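Local structure of beta-L-arabinobiosidase (5MQR) at residues A[131-135]-A[178-184]; A[701-707]-A[744-748]; A[797-801]-A[812-816]. The protein probably hydrolyses glycosidic linkages of plant pectin as a modular gut-bacterial beta-L-arabinobiosidase, and may also have exo-alpha-sialidase activity. All coordinates share one frame; numbering follows the deposited sequence.

Contact 1 of 3, residues A[131-135]-A[178-184]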
loop_
_atom_site.group_PDB
_atom_site.type_symbol
_atom_site.label_atom_id
_atom_site.label_comp_id
_atom_site.label_asym_id
_atom_site.label_seq_id
_atom_site.Cartn_x
_atom_site.Cartn_y
_atom_site.Cartn_z
ATOM N N GLY A 131 53.923 -14.543 -27.948
ATOM C CA GLY A 131 54.590 -13.372 -28.517
ATOM C C GLY A 131 53.837 -12.065 -28.367
ATOM O O GLY A 131 54.331 -11.014 -28.777
ATOM N N TYR A 132 52.641 -12.121 -27.781
ATOM C CA TYR A 132 51.856 -10.923 -27.469
ATOM C C TYR A 132 52.598 -10.042 -26.462
ATOM O O TYR A 132 53.201 -10.568 -25.513
ATOM C CB TYR A 132 50.492 -11.327 -26.881
ATOM C CG TYR A 132 49.655 -10.181 -26.354
ATOM C CD1 TYR A 132 49.794 -9.740 -25.044
ATOM C CD2 TYR A 132 48.724 -9.534 -27.174
ATOM C CE1 TYR A 132 49.039 -8.677 -24.556
ATOM C CE2 TYR A 132 47.959 -8.474 -26.696
ATOM C CZ TYR A 132 48.111 -8.055 -25.382
ATOM O OH TYR A 132 47.332 -7.031 -24.882
ATOM N N THR A 133 52.520 -8.721 -26.660
ATOM C CA THR A 133 53.165 -7.740 -25.788
ATOM C C THR A 133 52.208 -6.593 -25.548
ATOM O O THR A 133 51.219 -6.446 -26.260
ATOM C CB THR A 133 54.511 -7.194 -26.375
ATOM O OG1 THR A 133 54.270 -6.506 -27.602
ATOM C CG2 THR A 133 55.504 -8.314 -26.647
ATOM N N LYS A 134 52.483 -5.839 -24.487
ATOM C CA LYS A 134 51.884 -4.548 -24.223
ATOM C C LYS A 134 53.009 -3.537 -24.006
ATOM O O LYS A 134 54.085 -3.889 -23.489
ATOM C CB LYS A 134 51.064 -4.579 -22.945
ATOM C CG LYS A 134 49.992 -5.637 -22.890
ATOM C CD LYS A 134 49.082 -5.331 -21.721
ATOM C CE LYS A 134 47.973 -6.346 -21.614
ATOM N NZ LYS A 134 46.936 -5.919 -20.657
ATOM N N GLU A 135 52.727 -2.281 -24.362
ATOM C CA GLU A 135 53.623 -1.141 -24.088
ATOM C C GLU A 135 53.902 -0.926 -22.587
ATOM O O GLU A 135 55.009 -0.504 -22.212
ATOM C CB GLU A 135 53.044 0.153 -24.677
ATOM C CG GLU A 135 53.047 0.190 -26.197
ATOM C CD GLU A 135 52.855 1.597 -26.737
ATOM O OE1 GLU A 135 51.800 2.208 -26.458
ATOM O OE2 GLU A 135 53.771 2.093 -27.432
ATOM N N ASP A 178 45.980 -5.132 -16.537
ATOM C CA ASP A 178 44.592 -4.765 -16.800
ATOM C C ASP A 178 44.142 -5.362 -18.155
ATOM O O ASP A 178 44.610 -4.908 -19.217
ATOM C CB ASP A 178 44.506 -3.244 -16.825
ATOM C CG ASP A 178 43.170 -2.733 -17.308
ATOM O OD1 ASP A 178 42.126 -3.391 -17.038
ATOM O OD2 ASP A 178 43.174 -1.655 -17.950
ATOM N N PRO A 179 43.247 -6.382 -18.129
ATOM C CA PRO A 179 42.777 -6.973 -19.390
ATOM C C PRO A 179 41.784 -6.081 -20.167
ATOM O O PRO A 179 41.522 -6.328 -21.347
ATOM C CB PRO A 179 42.091 -8.263 -18.922
ATOM C CG PRO A 179 41.566 -7.924 -17.569
ATOM C CD PRO A 179 42.632 -7.050 -16.963
ATOM N N ASN A 180 41.258 -5.049 -19.508
ATOM C CA ASN A 180 40.294 -4.130 -20.105
ATOM C C ASN A 180 40.971 -2.822 -20.455
ATOM O O ASN A 180 40.416 -1.746 -20.216
ATOM C CB ASN A 180 39.157 -3.871 -19.125
ATOM C CG ASN A 180 38.654 -5.143 -18.493
ATOM O OD1 ASN A 180 38.530 -6.182 -19.159
ATOM N ND2 ASN A 180 38.373 -5.080 -17.198
ATOM N N ASP A 181 42.173 -2.932 -21.029
ATOM C CA ASP A 181 43.020 -1.774 -21.343
ATOM C C ASP A 181 42.836 -1.313 -22.813
ATOM O O ASP A 181 43.491 -0.356 -23.258
ATOM C CB ASP A 181 44.493 -2.100 -21.062
ATOM C CG ASP A 181 44.994 -3.301 -21.854
ATOM O OD1 ASP A 181 44.161 -4.017 -22.456
ATOM O OD2 ASP A 181 46.221 -3.543 -21.857
ATOM N N GLY A 182 41.967 -2.012 -23.549
ATOM C CA GLY A 182 41.769 -1.761 -24.966
ATOM C C GLY A 182 42.863 -2.376 -25.819
ATOM O O GLY A 182 42.974 -2.039 -27.003
ATOM N N ASN A 183 43.665 -3.272 -25.231
ATOM C CA ASN A 183 44.674 -4.034 -25.969
ATOM C C ASN A 183 44.348 -5.529 -25.884
ATOM O O ASN A 183 45.238 -6.359 -26.093
ATOM C CB ASN A 183 46.091 -3.787 -25.422
ATOM C CG ASN A 183 46.421 -2.307 -25.253
ATOM O OD1 ASN A 183 46.754 -1.854 -24.163
ATOM N ND2 ASN A 183 46.333 -1.560 -26.319
ATOM N N GLY A 184 43.076 -5.863 -25.597
ATOM C CA GLY A 184 42.632 -7.253 -25.524
ATOM C C GLY A 184 42.555 -7.932 -26.886
ATOM O O GLY A 184 43.175 -7.495 -27.858
HETATM O O HOH W 1 44.460 -6.856 -22.723
#
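Tyr132 and Lys134 reach across to Asp181 and the carbonyl of Asn183, joining two loops of the N-terminal beta propeller. Segment 131-135 lies between strands 120-123 and 148-157, and segment 178-184 links the neighbouring strands 163-170 and 186-192. The backbones stay apart, the closest CA pair being Lys134 and Asn183 at 7.4 Å, so long side chains make the join.

The charged interaction belongs to Lys134, whose chain runs extended beyond CG. It and Asp181 come from opposite directions, and NZ forms a salt bridge with Asp181 OD2 at 2.8 Å, meeting it from above the carboxylate plane, 54° out of it. Asp177 supplies a second salt bridge and the carbonyl of Val171 a hydrogen bond to this buried cation, which would probably stabilise its charge. The carbonyl of Asp178 also lies near NZ, but the angle is too poor for a bond.

A water adds a lesser link: it lies 2.9 Å from Asp181 OD1, to which it may donate, and weakly accepts from Lys134 NZ at 3.4 Å.

Local hydrogen bonds shape the receiving loop. Two Asx turns follow each other, with Asp178 OD1 accepting from the N of Asn180 and Asp181 OD1 from the N of Asn183 at 2.9 Å. The second one steadies the carboxylate that Lys134 meets, leaving OD2 for the lysine while OD1 holds the chain.

The neutral interaction comes from Tyr132. With CG anti to the backbone N (chi1 173°), its hydroxyl comes within bonding distance of Asn183 O and donates to it over a short 2.5 Å; that oxygen sits at the ring edge, near the ring plane, while OH lies 41° out of the carbonyl plane.

Contact 2 of 3, residues A[701-707]-A[744-748]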
loop_
_atom_site.group_PDB
_atom_site.type_symbol
_atom_site.label_atom_id
_atom_site.label_comp_id
_atom_site.label_asym_id
_atom_site.label_seq_id
_atom_site.Cartn_x
_atom_site.Cartn_y
_atom_site.Cartn_z
ATOM N N TYR A 701 -36.271 24.598 25.596
ATOM C CA TYR A 701 -37.311 23.771 24.949
ATOM C C TYR A 701 -36.853 22.320 24.790
ATOM O O TYR A 701 -37.547 21.494 24.208
ATOM C CB TYR A 701 -37.704 24.379 23.596
ATOM C CG TYR A 701 -36.512 24.602 22.686
ATOM C CD1 TYR A 701 -36.015 23.565 21.900
ATOM C CD2 TYR A 701 -35.861 25.839 22.645
ATOM C CE1 TYR A 701 -34.923 23.758 21.079
ATOM C CE2 TYR A 701 -34.763 26.042 21.823
ATOM C CZ TYR A 701 -34.295 24.997 21.041
ATOM O OH TYR A 701 -33.203 25.171 20.218
ATOM N N SER A 702 -35.686 22.001 25.330
ATOM C CA SER A 702 -35.138 20.668 25.162
ATOM C C SER A 702 -35.892 19.692 26.060
ATOM O O SER A 702 -36.604 20.098 26.960
ATOM C CB SER A 702 -33.650 20.674 25.461
ATOM O OG SER A 702 -33.453 21.070 26.798
ATOM N N ASP A 703 -35.761 18.406 25.774
ATOM C CA ASP A 703 -36.324 17.363 26.621
ATOM C C ASP A 703 -35.330 17.146 27.769
ATOM O O ASP A 703 -34.430 17.975 27.973
ATOM C CB ASP A 703 -36.545 16.080 25.794
ATOM C CG ASP A 703 -37.712 15.250 26.282
ATOM O OD1 ASP A 703 -37.860 15.067 27.519
ATOM O OD2 ASP A 703 -38.473 14.769 25.414
ATOM N N LYS A 704 -35.472 16.042 28.505
ATOM C CA LYS A 704 -34.521 15.676 29.569
ATOM C C LYS A 704 -33.098 15.625 28.999
ATOM O O LYS A 704 -32.900 15.349 27.798
ATOM C CB LYS A 704 -34.886 14.321 30.194
ATOM C CG LYS A 704 -36.290 14.229 30.828
ATOM C CD LYS A 704 -36.439 13.054 31.809
ATOM C CE LYS A 704 -36.556 11.709 31.097
ATOM N NZ LYS A 704 -35.938 10.533 31.820
ATOM N N TYR A 705 -32.124 15.940 29.849
ATOM C CA TYR A 705 -30.703 15.894 29.488
ATOM C C TYR A 705 -30.325 16.784 28.280
ATOM O O TYR A 705 -29.396 16.478 27.529
ATOM C CB TYR A 705 -30.272 14.433 29.274
ATOM C CG TYR A 705 -30.982 13.495 30.206
ATOM C CD1 TYR A 705 -31.009 13.744 31.589
ATOM C CD2 TYR A 705 -31.688 12.385 29.722
ATOM C CE1 TYR A 705 -31.711 12.915 32.462
ATOM C CE2 TYR A 705 -32.372 11.536 30.593
ATOM C CZ TYR A 705 -32.389 11.804 31.956
ATOM O OH TYR A 705 -33.074 10.981 32.804
ATOM N N ASN A 706 -31.041 17.892 28.117
ATOM C CA ASN A 706 -30.839 18.832 27.015
ATOM C C ASN A 706 -31.025 18.231 25.583
ATOM O O ASN A 706 -30.494 18.745 24.595
ATOM C CB ASN A 706 -29.475 19.533 27.177
ATOM C CG ASN A 706 -29.405 20.848 26.457
ATOM O OD1 ASN A 706 -30.374 21.617 26.440
ATOM N ND2 ASN A 706 -28.255 21.122 25.839
ATOM N N LEU A 707 -31.821 17.175 25.478
ATOM C CA LEU A 707 -32.014 16.499 24.201
ATOM C C LEU A 707 -33.021 17.230 23.320
ATOM O O LEU A 707 -34.090 17.618 23.774
ATOM C CB LEU A 707 -32.453 15.060 24.429
ATOM C CG LEU A 707 -31.430 14.168 25.138
ATOM C CD1 LEU A 707 -32.057 12.819 25.479
ATOM C CD2 LEU A 707 -30.182 13.984 24.285
HETATM N N MSE A 744 -38.956 9.570 24.684
HETATM C CA MSE A 744 -38.902 10.977 25.085
HETATM C C MSE A 744 -40.148 11.688 24.570
HETATM O O MSE A 744 -40.556 11.516 23.423
HETATM C CB MSE A 744 -37.634 11.682 24.576
HETATM C CG MSE A 744 -36.298 11.249 25.205
HETATM SE SE MSE A 744 -36.236 11.599 27.152
HETATM C CE MSE A 744 -34.586 10.619 27.552
ATOM N N LYS A 745 -40.767 12.469 25.439
ATOM C CA LYS A 745 -41.994 13.185 25.130
ATOM C C LYS A 745 -41.838 14.140 23.933
ATOM O O LYS A 745 -42.720 14.210 23.084
ATOM C CB LYS A 745 -42.396 13.957 26.393
ATOM C CG LYS A 745 -43.714 14.708 26.382
ATOM C CD LYS A 745 -44.189 15.072 27.819
ATOM C CE LYS A 745 -43.089 15.572 28.800
ATOM N NZ LYS A 745 -42.460 14.501 29.666
ATOM N N LYS A 746 -40.697 14.831 23.847
ATOM C CA LYS A 746 -40.500 15.880 22.832
ATOM C C LYS A 746 -40.006 15.394 21.478
ATOM O O LYS A 746 -39.688 16.201 20.616
ATOM C CB LYS A 746 -39.629 17.009 23.382
ATOM C CG LYS A 746 -40.316 17.665 24.566
ATOM C CD LYS A 746 -39.541 18.841 25.109
ATOM C CE LYS A 746 -40.285 19.433 26.295
ATOM N NZ LYS A 746 -39.608 20.674 26.757
HETATM N N MSE A 747 -40.019 14.088 21.252
HETATM C CA MSE A 747 -39.968 13.556 19.878
HETATM C C MSE A 747 -41.145 14.053 19.052
HETATM O O MSE A 747 -41.034 14.186 17.829
HETATM C CB MSE A 747 -39.927 12.023 19.876
HETATM C CG MSE A 747 -38.593 11.545 20.430
HETATM SE SE MSE A 747 -38.278 9.625 20.180
HETATM C CE MSE A 747 -37.779 9.864 18.295
ATOM N N ASP A 748 -42.276 14.345 19.697
ATOM C CA ASP A 748 -43.407 14.901 18.981
ATOM C C ASP A 748 -43.194 16.362 18.499
ATOM O O ASP A 748 -44.034 16.872 17.787
ATOM C CB ASP A 748 -44.751 14.673 19.747
ATOM C CG ASP A 748 -44.904 15.513 21.027
ATOM O OD1 ASP A 748 -44.112 16.444 21.313
ATOM O OD2 ASP A 748 -45.860 15.220 21.776
HETATM O O HOH W 2 -39.461 12.993 28.082
#
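Lys746 lies against Asp703 with its stem and reaches the carbonyls of Tyr701 and Ser702 with its tip. The contact joins the loop before helix 712-719 to the loop between helices 726-737 and 754-765, in the MGH1-like glycoside hydrolase region. CG is anti to the carbonyl carbon (chi1 -62°), and the chain stays extended from there, so each atom finds a partner in turn. CB packs on Asp703 OD2 at 3.2 Å, and CG touches the same oxygen. CD moves on to Tyr701 O at 3.4 Å, and CE lies near both carbonyl oxygens. At the end, NZ donates to Ser702 O at 3.1 Å, from well above the carbonyl plane, and only weakly to Tyr701 O at 3.4 Å.

The backbone N-H of the same lysine points nearly along the C-O bond of Asp703 OD2, at 2.7 Å from N and with an angle of 161° at the hydrogen. The second oxygen, OD1, takes the N-H of Lys704 on its anti lone pair. OD1 also accepts from a water at 2.7 Å, and that water accepts in turn from the N of Lys745, giving a second, indirect route between the segments.

Beside this polar centre lies an apolar one. Selenomethionine Met744, bent at chi2, carries its CE to 3.9 Å from Tyr705 CE2 and to the same distance from Leu707 CD1, crossing both side chains at about a right angle. Trp735 of helix 726-737 also touches Leu707 and Met744.

The chemistry is thus divided: two backbone N-H groups and a water grip the Asp703 carboxylate, which would probably favour its negative charge, while the Lys746 cation is met by neutral carbonyls with the carboxylate oxygen OD1 several ångströms away.

Contact 3 of 3, residues A[797-801]-A[812-816]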
loop_
_atom_site.group_PDB
_atom_site.type_symbol
_atom_site.label_atom_id
_atom_site.label_comp_id
_atom_site.label_asym_id
_atom_site.label_seq_id
_atom_site.Cartn_x
_atom_site.Cartn_y
_atom_site.Cartn_z
ATOM N N TRP A 797 -48.768 16.831 6.762
ATOM C CA TRP A 797 -48.512 18.241 6.968
ATOM C C TRP A 797 -47.530 18.386 8.088
ATOM O O TRP A 797 -47.427 17.521 8.951
ATOM C CB TRP A 797 -49.767 19.035 7.319
ATOM C CG TRP A 797 -50.453 18.623 8.582
ATOM C CD1 TRP A 797 -51.486 17.736 8.691
ATOM C CD2 TRP A 797 -50.174 19.078 9.914
ATOM N NE1 TRP A 797 -51.869 17.611 10.004
ATOM C CE2 TRP A 797 -51.082 18.422 10.778
ATOM C CE3 TRP A 797 -49.249 19.974 10.464
ATOM C CZ2 TRP A 797 -51.091 18.637 12.168
ATOM C CZ3 TRP A 797 -49.247 20.183 11.855
ATOM C CH2 TRP A 797 -50.155 19.514 12.688
ATOM N N GLN A 798 -46.803 19.493 8.073
ATOM C CA GLN A 798 -46.047 19.913 9.232
ATOM C C GLN A 798 -45.874 21.401 9.209
ATOM O O GLN A 798 -45.643 21.979 8.147
ATOM C CB GLN A 798 -44.682 19.253 9.241
ATOM C CG GLN A 798 -43.883 19.503 10.512
ATOM C CD GLN A 798 -44.475 18.858 11.744
ATOM O OE1 GLN A 798 -45.542 19.236 12.212
ATOM N NE2 GLN A 798 -43.751 17.901 12.307
ATOM N N GLY A 799 -45.975 22.025 10.375
ATOM C CA GLY A 799 -45.550 23.423 10.520
ATOM C C GLY A 799 -44.056 23.550 10.291
ATOM O O GLY A 799 -43.290 22.670 10.702
ATOM N N ASP A 800 -43.615 24.608 9.618
ATOM C CA ASP A 800 -42.184 24.680 9.254
ATOM C C ASP A 800 -41.267 24.735 10.493
ATOM O O ASP A 800 -40.198 24.150 10.483
ATOM C CB ASP A 800 -41.870 25.753 8.181
ATOM C CG ASP A 800 -42.103 27.203 8.650
ATOM O OD1 ASP A 800 -42.661 27.447 9.746
ATOM O OD2 ASP A 800 -41.710 28.106 7.879
ATOM N N VAL A 801 -41.743 25.331 11.581
ATOM C CA VAL A 801 -41.027 25.343 12.877
ATOM C C VAL A 801 -40.742 23.908 13.392
ATOM O O VAL A 801 -39.675 23.632 13.944
ATOM C CB VAL A 801 -41.806 26.168 13.960
ATOM C CG1 VAL A 801 -41.076 26.157 15.301
ATOM C CG2 VAL A 801 -42.032 27.614 13.508
ATOM N N GLY A 812 -44.894 27.923 7.229
ATOM C CA GLY A 812 -45.958 27.420 7.972
ATOM C C GLY A 812 -45.877 27.495 9.465
ATOM O O GLY A 812 -46.030 26.454 10.058
ATOM N N ARG A 813 -45.680 28.659 10.103
ATOM C CA ARG A 813 -45.861 28.717 11.580
ATOM C C ARG A 813 -47.342 28.498 11.847
ATOM O O ARG A 813 -48.166 29.262 11.351
ATOM C CB ARG A 813 -45.390 30.025 12.237
ATOM C CG ARG A 813 -45.692 30.102 13.755
ATOM C CD ARG A 813 -45.052 31.269 14.531
ATOM N NE ARG A 813 -43.631 31.005 14.818
ATOM C CZ ARG A 813 -42.593 31.368 14.040
ATOM N NH1 ARG A 813 -41.345 31.036 14.384
ATOM N NH2 ARG A 813 -42.778 32.069 12.917
ATOM N N ASN A 814 -47.668 27.443 12.602
ATOM C CA ASN A 814 -49.061 27.021 12.854
ATOM C C ASN A 814 -49.858 26.769 11.564
ATOM O O ASN A 814 -51.068 26.984 11.535
ATOM C CB ASN A 814 -49.804 28.050 13.743
ATOM C CG ASN A 814 -49.144 28.244 15.104
ATOM O OD1 ASN A 814 -48.609 29.325 15.426
ATOM N ND2 ASN A 814 -49.167 27.190 15.912
ATOM N N LYS A 815 -49.187 26.353 10.488
ATOM C CA LYS A 815 -49.884 25.987 9.253
ATOM C C LYS A 815 -49.782 24.482 9.058
ATOM O O LYS A 815 -48.899 23.826 9.617
ATOM C CB LYS A 815 -49.310 26.688 8.011
ATOM C CG LYS A 815 -49.275 28.212 8.036
ATOM C CD LYS A 815 -50.665 28.828 7.996
ATOM C CE LYS A 815 -50.577 30.335 7.786
ATOM N NZ LYS A 815 -51.809 31.017 8.282
ATOM N N LYS A 816 -50.695 23.969 8.248
ATOM C CA LYS A 816 -50.799 22.560 7.945
ATOM C C LYS A 816 -50.569 22.418 6.473
ATOM O O LYS A 816 -51.445 21.999 5.739
ATOM C CB LYS A 816 -52.178 22.021 8.331
ATOM C CG LYS A 816 -52.451 22.116 9.822
ATOM C CD LYS A 816 -53.709 21.368 10.230
ATOM C CE LYS A 816 -53.738 21.268 11.744
ATOM N NZ LYS A 816 -55.062 20.800 12.220
#
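Gly799 and Gly812 bring the two backbones to 4.8 Å between CA atoms, and Trp797 and Lys816 to 5.0 Å, as the chain returns through a type II beta turn from Gly812 to Lys815. The carbonyl of Gly812 ties turn to partner: its oxygen accepts from Lys815 N within the turn and from Asp800 N across the contact at 3.1 Å, the two donors arriving from opposite faces of the carbonyl plane. Close approach here suits a bare Gly799, since a CB on it would fall tightly against Gly812 O.

The larger side-chain contact is that of Trp797 and Lys816. With CG between the backbone N and the carbonyl carbon (chi1 61°), the indole lies alongside the extended Lys816, both pointing the same way. Lys816 CG sits over the six-membered ring, 3.9 Å from the centroid and 16° off the normal, a CH-pi contact, and CE continues over the same face to 3.8 Å from Trp797 CZ2. Replacing this tryptophan by an alanine would probably leave the aliphatic stem of Lys816 without its aromatic bed and free to swing.

At the other end Val801 CG2 rests over one face of the Arg813 guanidinium, 3.6 Å from NH1. Glu807 forms a salt bridge with that same nitrogen, and Ser808 hydrogen-bonds Asp800 OD2, so intervening residues of the loop help hold this end.

Both segments belong to one long connection between helices 768-788 and 820-839, its return pinned by a type II turn, in a domain of the MGH1-like glycoside hydrolase family.

Along the chain the three contacts follow in series, each closing before the next opens. Contact 1 belongs to the N-terminal beta propeller, joining loops between its strands; contacts 2 and 3 both fall in the helix-rich MGH1-like glycoside hydrolase region. Their centres are 20 Å apart and their nearest atoms about 6 Å, without touching. Helix 768-788 relates them: it packs on Met747 and Asp748 of contact 2 and leads into the loop that holds contact 3. Contact 1 lies on the opposite side of the chain's centre, 99 Å from contact 2 and 104 Å from contact 3 between centres. Each contact therefore joins loop segments within its own region, in two distant parts of a modular enzyme.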